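PDB 6HNU: aromatic amino acid aminotransferase I from Candida albicans WO-1, which probably transfers amino groups from aromatic amino acids to 2-oxoglutarate with pyridoxal 5'-phosphate as cofactor, yielding an aromatic oxo-acid and L-glutamate. Local coordinates for residues E162-S167 / V183-F188; T212-Q217 / E245-Y250. All coordinates share one frame; numbering follows the deposited sequence.

Contact 1 (E162-S167 / V183-F188); sequences EEYTFS and VTMDEF. With PLP (pyridoxal-5'-phosphate), chain I; PHE (phenylalanine), chain J.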
loop_
_atom_site.group_PDB
_atom_site.type_symbol
_atom_site.label_atom_id
_atom_site.label_comp_id
_atom_site.label_asym_id
_atom_site.label_seq_id
_atom_site.Cartn_x
_atom_site.Cartn_y
_atom_site.Cartn_z
ATOM N N GLU B 162 -15.651 14.762 12.479
ATOM C CA GLU B 162 -15.506 16.144 12.976
ATOM C C GLU B 162 -16.015 17.096 11.884
ATOM O O GLU B 162 -15.721 16.874 10.702
ATOM C CB GLU B 162 -14.071 16.389 13.442
ATOM C CG GLU B 162 -13.792 15.582 14.695
ATOM C CD GLU B 162 -12.354 15.206 14.987
ATOM O OE1 GLU B 162 -11.600 14.960 14.038
ATOM O OE2 GLU B 162 -12.048 15.074 16.186
ATOM N N GLU B 163 -16.760 18.141 12.251
ATOM C CA GLU B 163 -17.426 18.976 11.217
ATOM C C GLU B 163 -16.385 19.716 10.384
ATOM O O GLU B 163 -16.727 20.065 9.271
ATOM C CB GLU B 163 -18.450 19.957 11.793
ATOM C CG GLU B 163 -17.829 21.136 12.503
ATOM C CD GLU B 163 -18.830 22.165 13.020
ATOM O OE1 GLU B 163 -18.791 22.442 14.213
ATOM O OE2 GLU B 163 -19.593 22.685 12.231
ATOM N N TYR B 164 -15.161 19.926 10.882
ATOM C CA TYR B 164 -13.971 20.305 10.095
ATOM C C TYR B 164 -12.944 19.197 10.265
ATOM O O TYR B 164 -12.625 18.864 11.414
ATOM C CB TYR B 164 -13.326 21.619 10.519
ATOM C CG TYR B 164 -14.267 22.784 10.399
ATOM C CD1 TYR B 164 -15.139 23.091 11.427
ATOM C CD2 TYR B 164 -14.371 23.487 9.227
ATOM C CE1 TYR B 164 -16.077 24.108 11.309
ATOM C CE2 TYR B 164 -15.253 24.557 9.105
ATOM C CZ TYR B 164 -16.120 24.856 10.147
ATOM O OH TYR B 164 -17.038 25.864 10.051
ATOM N N THR B 165 -12.528 18.599 9.160
ATOM C CA THR B 165 -11.626 17.415 9.259
ATOM C C THR B 165 -10.742 17.308 8.013
ATOM O O THR B 165 -10.751 18.217 7.161
ATOM C CB THR B 165 -12.465 16.161 9.538
ATOM O OG1 THR B 165 -11.531 15.148 9.941
ATOM C CG2 THR B 165 -13.328 15.739 8.373
ATOM N N PHE B 166 -10.018 16.193 7.893
ATOM C CA PHE B 166 -8.962 15.952 6.893
ATOM C C PHE B 166 -9.591 15.681 5.527
ATOM O O PHE B 166 -10.426 14.789 5.444
ATOM C CB PHE B 166 -8.141 14.776 7.418
ATOM C CG PHE B 166 -6.926 14.405 6.625
ATOM C CD1 PHE B 166 -6.195 15.370 5.950
ATOM C CD2 PHE B 166 -6.506 13.079 6.589
ATOM C CE1 PHE B 166 -5.039 15.022 5.273
ATOM C CE2 PHE B 166 -5.375 12.726 5.874
ATOM C CZ PHE B 166 -4.638 13.700 5.228
ATOM N N SER B 167 -9.284 16.466 4.499
ATOM C CA SER B 167 -9.913 16.337 3.158
ATOM C C SER B 167 -9.727 14.930 2.563
ATOM O O SER B 167 -10.711 14.405 2.035
ATOM C CB SER B 167 -9.423 17.416 2.224
ATOM O OG SER B 167 -9.852 18.689 2.709
ATOM N N VAL B 183 -20.101 16.291 13.028
ATOM C CA VAL B 183 -20.311 16.413 14.484
ATOM C C VAL B 183 -19.812 17.802 14.899
ATOM O O VAL B 183 -18.680 18.144 14.559
ATOM C CB VAL B 183 -19.572 15.280 15.223
ATOM C CG1 VAL B 183 -19.662 15.422 16.732
ATOM C CG2 VAL B 183 -20.081 13.910 14.774
ATOM N N THR B 184 -20.632 18.558 15.634
ATOM C CA THR B 184 -20.388 19.979 15.923
ATOM C C THR B 184 -19.201 20.099 16.889
ATOM O O THR B 184 -19.091 19.255 17.841
ATOM C CB THR B 184 -21.652 20.676 16.417
ATOM O OG1 THR B 184 -22.612 20.528 15.364
ATOM C CG2 THR B 184 -21.357 22.119 16.770
ATOM N N MET B 185 -18.327 21.052 16.574
ATOM C CA MET B 185 -17.102 21.346 17.344
ATOM C C MET B 185 -17.186 22.751 17.942
ATOM O O MET B 185 -17.907 23.610 17.398
ATOM C CB MET B 185 -15.855 21.280 16.473
ATOM C CG MET B 185 -15.642 19.917 15.869
ATOM S SD MET B 185 -14.435 19.990 14.573
ATOM C CE MET B 185 -12.904 19.752 15.477
ATOM N N ASP B 186 -16.422 22.970 18.996
ATOM C CA ASP B 186 -16.027 24.336 19.401
ATOM C C ASP B 186 -14.502 24.388 19.241
ATOM O O ASP B 186 -13.944 23.525 18.546
ATOM C CB ASP B 186 -16.585 24.672 20.787
ATOM C CG ASP B 186 -16.016 23.834 21.930
ATOM O OD1 ASP B 186 -15.067 23.034 21.687
ATOM O OD2 ASP B 186 -16.569 23.933 23.048
ATOM N N GLU B 187 -13.848 25.401 19.769
ATOM C CA GLU B 187 -12.394 25.571 19.566
ATOM C C GLU B 187 -11.639 24.452 20.298
ATOM O O GLU B 187 -10.468 24.320 20.037
ATOM C CB GLU B 187 -11.922 26.949 20.015
ATOM C CG GLU B 187 -12.046 27.177 21.508
ATOM C CD GLU B 187 -13.255 27.982 21.943
ATOM O OE1 GLU B 187 -14.409 27.651 21.500
ATOM O OE2 GLU B 187 -13.033 28.923 22.753
ATOM N N PHE B 188 -12.285 23.658 21.138
ATOM C CA PHE B 188 -11.597 22.558 21.875
ATOM C C PHE B 188 -11.954 21.192 21.287
ATOM O O PHE B 188 -11.579 20.201 21.924
ATOM C CB PHE B 188 -11.918 22.625 23.372
ATOM C CG PHE B 188 -11.617 23.971 23.984
ATOM C CD1 PHE B 188 -10.312 24.441 24.046
ATOM C CD2 PHE B 188 -12.642 24.793 24.410
ATOM C CE1 PHE B 188 -10.037 25.679 24.618
ATOM C CE2 PHE B 188 -12.367 26.036 24.964
ATOM C CZ PHE B 188 -11.069 26.481 25.046
HETATM N N1 PLP I . -4.489 11.196 8.930
HETATM C C2 PLP I . -4.540 12.508 9.170
HETATM C C2A PLP I . -5.697 13.049 9.935
HETATM C C3 PLP I . -3.543 13.368 8.715
HETATM O O3 PLP I . -3.694 14.709 8.937
HETATM C C4 PLP I . -2.472 12.834 7.971
HETATM C C4A PLP I . -1.431 13.721 7.457
HETATM C C5 PLP I . -2.413 11.449 7.761
HETATM C C6 PLP I . -3.450 10.685 8.233
HETATM C C5A PLP I . -1.336 10.819 6.913
HETATM O O4P PLP I . -0.782 9.645 7.566
HETATM P P PLP I . 0.248 8.693 6.911
HETATM O O1P PLP I . 0.568 7.780 8.073
HETATM O O2P PLP I . 1.438 9.577 6.442
HETATM O O3P PLP I . -0.440 7.996 5.741
HETATM N N PHE J . -1.785 14.815 6.635
HETATM C CA PHE J . -0.941 15.364 5.534
HETATM C C PHE J . -1.620 16.636 5.007
HETATM O O PHE J . -1.795 17.596 5.777
HETATM C CB PHE J . -0.698 14.286 4.473
HETATM C CG PHE J . -0.291 14.798 3.117
HETATM C CD1 PHE J . 0.657 15.805 2.990
HETATM C CD2 PHE J . -0.859 14.266 1.968
HETATM C CE1 PHE J . 1.018 16.279 1.735
HETATM C CE2 PHE J . -0.495 14.738 0.716
HETATM C CZ PHE J . 0.450 15.736 0.601
HETATM O OXT PHE J . -2.016 16.732 3.835
HETATM O O HOH W 1 -17.836 24.910 14.895
#

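Contact 2 (T212-Q217 / E245-Y250); sequences TICTGQ and EDEPYY. With PLP (pyridoxal-5'-phosphate), chain I.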
loop_
_atom_site.group_PDB
_atom_site.type_symbol
_atom_site.label_atom_id
_atom_site.label_comp_id
_atom_site.label_asym_id
_atom_site.label_seq_id
_atom_site.Cartn_x
_atom_site.Cartn_y
_atom_site.Cartn_z
ATOM N N THR B 212 -12.197 10.405 14.430
ATOM C CA THR B 212 -11.670 11.537 15.203
ATOM C C THR B 212 -10.160 11.628 15.044
ATOM O O THR B 212 -9.443 10.650 15.290
ATOM C CB THR B 212 -12.156 11.494 16.664
ATOM O OG1 THR B 212 -11.602 12.613 17.336
ATOM C CG2 THR B 212 -11.768 10.251 17.434
ATOM N N ILE B 213 -9.689 12.819 14.727
ATOM C CA ILE B 213 -8.242 13.137 14.842
ATOM C C ILE B 213 -8.099 13.870 16.166
ATOM O O ILE B 213 -8.044 15.116 16.170
ATOM C CB ILE B 213 -7.797 13.960 13.621
ATOM C CG1 ILE B 213 -8.293 13.342 12.315
ATOM C CG2 ILE B 213 -6.297 14.137 13.629
ATOM C CD1 ILE B 213 -8.378 14.300 11.144
ATOM N N CYS B 214 -8.065 13.131 17.280
ATOM C CA CYS B 214 -8.447 13.731 18.557
ATOM C C CYS B 214 -7.275 14.514 19.161
ATOM O O CYS B 214 -7.550 15.321 20.031
ATOM C CB CYS B 214 -9.048 12.696 19.485
ATOM S SG CYS B 214 -8.099 11.171 19.623
ATOM N N THR B 215 -6.037 14.272 18.730
ATOM C CA THR B 215 -4.823 14.978 19.205
ATOM C C THR B 215 -4.219 15.826 18.084
ATOM O O THR B 215 -3.722 15.261 17.091
ATOM C CB THR B 215 -3.791 14.004 19.785
ATOM O OG1 THR B 215 -4.488 13.106 20.656
ATOM C CG2 THR B 215 -2.701 14.724 20.543
ATOM N N GLY B 216 -4.220 17.152 18.221
ATOM C CA GLY B 216 -3.657 18.013 17.163
ATOM C C GLY B 216 -4.553 17.965 15.927
ATOM O O GLY B 216 -4.028 17.813 14.769
ATOM N N GLN B 217 -5.855 17.937 16.178
ATOM C CA GLN B 217 -6.946 17.767 15.188
ATOM C C GLN B 217 -6.636 18.613 13.944
ATOM O O GLN B 217 -6.204 19.746 14.095
ATOM C CB GLN B 217 -8.265 18.196 15.801
ATOM C CG GLN B 217 -9.527 17.656 15.150
ATOM C CD GLN B 217 -10.001 18.398 13.915
ATOM O OE1 GLN B 217 -9.705 19.578 13.706
ATOM N NE2 GLN B 217 -10.737 17.680 13.075
ATOM N N GLU B 245 -9.650 6.390 15.919
ATOM C CA GLU B 245 -8.787 7.497 16.364
ATOM C C GLU B 245 -7.592 7.455 15.407
ATOM O O GLU B 245 -6.721 6.571 15.482
ATOM C CB GLU B 245 -8.489 7.542 17.881
ATOM C CG GLU B 245 -7.628 6.426 18.470
ATOM C CD GLU B 245 -7.283 6.562 19.949
ATOM O OE1 GLU B 245 -7.458 7.681 20.511
ATOM O OE2 GLU B 245 -6.696 5.571 20.534
ATOM N N ASP B 246 -7.595 8.416 14.507
ATOM C CA ASP B 246 -6.547 8.600 13.500
ATOM C C ASP B 246 -5.547 9.568 14.108
ATOM O O ASP B 246 -5.810 10.773 14.160
ATOM C CB ASP B 246 -7.158 9.036 12.178
ATOM C CG ASP B 246 -6.164 9.313 11.094
ATOM O OD1 ASP B 246 -4.932 8.995 11.280
ATOM O OD2 ASP B 246 -6.626 9.852 10.056
ATOM N N GLU B 247 -4.428 9.038 14.571
ATOM C CA GLU B 247 -3.614 9.742 15.580
ATOM C C GLU B 247 -2.172 9.859 15.113
ATOM O O GLU B 247 -1.253 9.598 15.890
ATOM C CB GLU B 247 -3.812 8.978 16.885
ATOM C CG GLU B 247 -5.088 9.373 17.582
ATOM C CD GLU B 247 -4.947 10.776 18.168
ATOM O OE1 GLU B 247 -4.637 10.869 19.374
ATOM O OE2 GLU B 247 -5.175 11.776 17.427
ATOM N N PRO B 248 -1.908 10.410 13.915
ATOM C CA PRO B 248 -0.517 10.604 13.478
ATOM C C PRO B 248 0.210 11.700 14.284
ATOM O O PRO B 248 1.441 11.711 14.320
ATOM C CB PRO B 248 -0.663 10.975 12.012
ATOM C CG PRO B 248 -2.013 11.701 11.975
ATOM C CD PRO B 248 -2.889 11.010 12.995
ATOM N N TYR B 249 -0.525 12.565 14.973
ATOM C CA TYR B 249 0.069 13.734 15.662
ATOM C C TYR B 249 0.143 13.487 17.174
ATOM O O TYR B 249 0.455 14.423 17.905
ATOM C CB TYR B 249 -0.752 14.997 15.379
ATOM C CG TYR B 249 -1.031 15.304 13.930
ATOM C CD1 TYR B 249 -0.016 15.605 13.044
ATOM C CD2 TYR B 249 -2.321 15.300 13.448
ATOM C CE1 TYR B 249 -0.274 15.912 11.718
ATOM C CE2 TYR B 249 -2.603 15.628 12.140
ATOM C CZ TYR B 249 -1.581 15.925 11.263
ATOM O OH TYR B 249 -1.819 16.252 9.953
ATOM N N TYR B 250 -0.134 12.261 17.652
ATOM C CA TYR B 250 -0.171 11.967 19.098
ATOM C C TYR B 250 1.120 12.414 19.784
ATOM O O TYR B 250 1.047 12.929 20.877
ATOM C CB TYR B 250 -0.381 10.477 19.374
ATOM C CG TYR B 250 -0.616 10.185 20.835
ATOM C CD1 TYR B 250 -1.852 10.415 21.419
ATOM C CD2 TYR B 250 0.393 9.665 21.627
ATOM C CE1 TYR B 250 -2.095 10.127 22.744
ATOM C CE2 TYR B 250 0.176 9.382 22.962
ATOM C CZ TYR B 250 -1.058 9.626 23.524
ATOM O OH TYR B 250 -1.282 9.358 24.818
HETATM N N1 PLP I . -4.489 11.196 8.930
HETATM C C2 PLP I . -4.540 12.508 9.170
HETATM C C2A PLP I . -5.697 13.049 9.935
HETATM C C3 PLP I . -3.543 13.368 8.715
HETATM O O3 PLP I . -3.694 14.709 8.937
HETATM C C4 PLP I . -2.472 12.834 7.971
HETATM C C4A PLP I . -1.431 13.721 7.457
HETATM C C5 PLP I . -2.413 11.449 7.761
HETATM C C6 PLP I . -3.450 10.685 8.233
HETATM C C5A PLP I . -1.336 10.819 6.913
HETATM O O4P PLP I . -0.782 9.645 7.566
HETATM P P PLP I . 0.248 8.693 6.911
HETATM O O1P PLP I . 0.568 7.780 8.073
HETATM O O2P PLP I . 1.438 9.577 6.442
HETATM O O3P PLP I . -0.440 7.996 5.741
HETATM O O HOH W 2 -3.262 12.909 15.916
#

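Contact 1 (E162-S167 / V183-F188)
In a beta-alpha-beta crossover at the C-terminal ends of the parallel strands of the large mixed sheet, Glu-162 and Val-183 form a parallel bridge, and the chain beyond it shows how one carboxylate can take over where strand pairing gives out. The backbone bond that follows is weak: Glu-163 N reaches Val-183 O at 3.0 Å but meets it at only 130°. The Glu-163 side chain continues the pairing. Its CG stands between the backbone N and the carbonyl carbon (chi1 74°), and the extended chain then carries OE1 to Met-185 N, 2.8 Å away in a nearly straight bond (174°) on the anti side of the carboxylate. A water donates to the same OE1 and to Met-185 O, so the acid holds Met-185 N directly and Met-185 O through the water. Met-185 places SD 3.8 Å from Glu-162 CB, at the edge of the Tyr-164 ring near its plane, and its bend at chi3 turns CE toward the same CB. Glu-162 itself points away, its carboxylate bonded to Thr-212. Farther along, Phe-166, at the N-cap position just before helix 167-175, lies nearly parallel to the cofactor, with CD2 3.3 Å from PLP C2. PLP C4A is only 1.4 Å from N of the bound phenylalanine, a covalent distance consistent with an external aldimine. Around the contact, Val-183 packs on Leu-195 of helix 192-200 and on Ile-190 of strand 189-190, while Val-161 bonds to it from strand 158-162.

Contact 2 (T212-Q217 / E245-Y250)
Thr-215 and Glu-247 cross at about a right angle, and the carboxylate is held through both oxygens. Glu-247 folds back at chi2 (-72°) to present its syn sides: OE1 takes the hydroxyl of Thr-215 OG1 at 2.6 Å through the syn lone pair, and OE2 receives Thr-215 N at 2.9 Å, somewhat out of the carboxylate plane. A water donates to OE2 and to Thr-215 O while accepting from Tyr-249 N, which ties the acid to both loops; Arg-229 adds a further bond to Thr-215 OG1. Cys-214 SG lies over a face of this carboxylate, 3.5 Å from Glu-247 CD. Tyr-249 sets its CB against Thr-215 O and brings CD2 to 3.3 Å from Gly-216 O. Gly-216 runs past the tyrosine with a positive phi (69°), one that favours glycine. Beneath these loops the strands still pair, through Asp-246 N to Thr-212 O. The payoff is at the cofactor: PLP O3 donates to Tyr-249 OH at 2.6 Å, Ile-213 CD1 meets the methyl C2A, and Asp-246 OD2, also bonded to Tyr-211, faces PLP N1 at 2.8 Å. An aspartate at the pyridine nitrogen and a tyrosine at the phenolic oxygen, the aspartate on one strand and the tyrosine three residues on, in the turn that follows, are characteristic of fold-type I aminotransferases.

From the N terminus, contact 1 comes first, closing a loop around helix 167-175; contact 2 then closes a longer one around helix 226-239. They lie in series, neither enclosing nor crossing the other, yet their strands occupy consecutive places in the mixed sheet: 242-246, 209-212, 158-162 and 179-186. The two contacts touch directly: Gln-217 NE2 probably donates to Tyr-164 O at 2.8 Å, and Met-185 CE packs on Gln-217 CD. The cofactor joins them again, with Phe-166 of contact 1 over one face of the pyridine ring and Pro-248 of contact 2 on the opposite face. Two successive crossovers thus contribute to one active site at the C-terminal ends of the parallel strands.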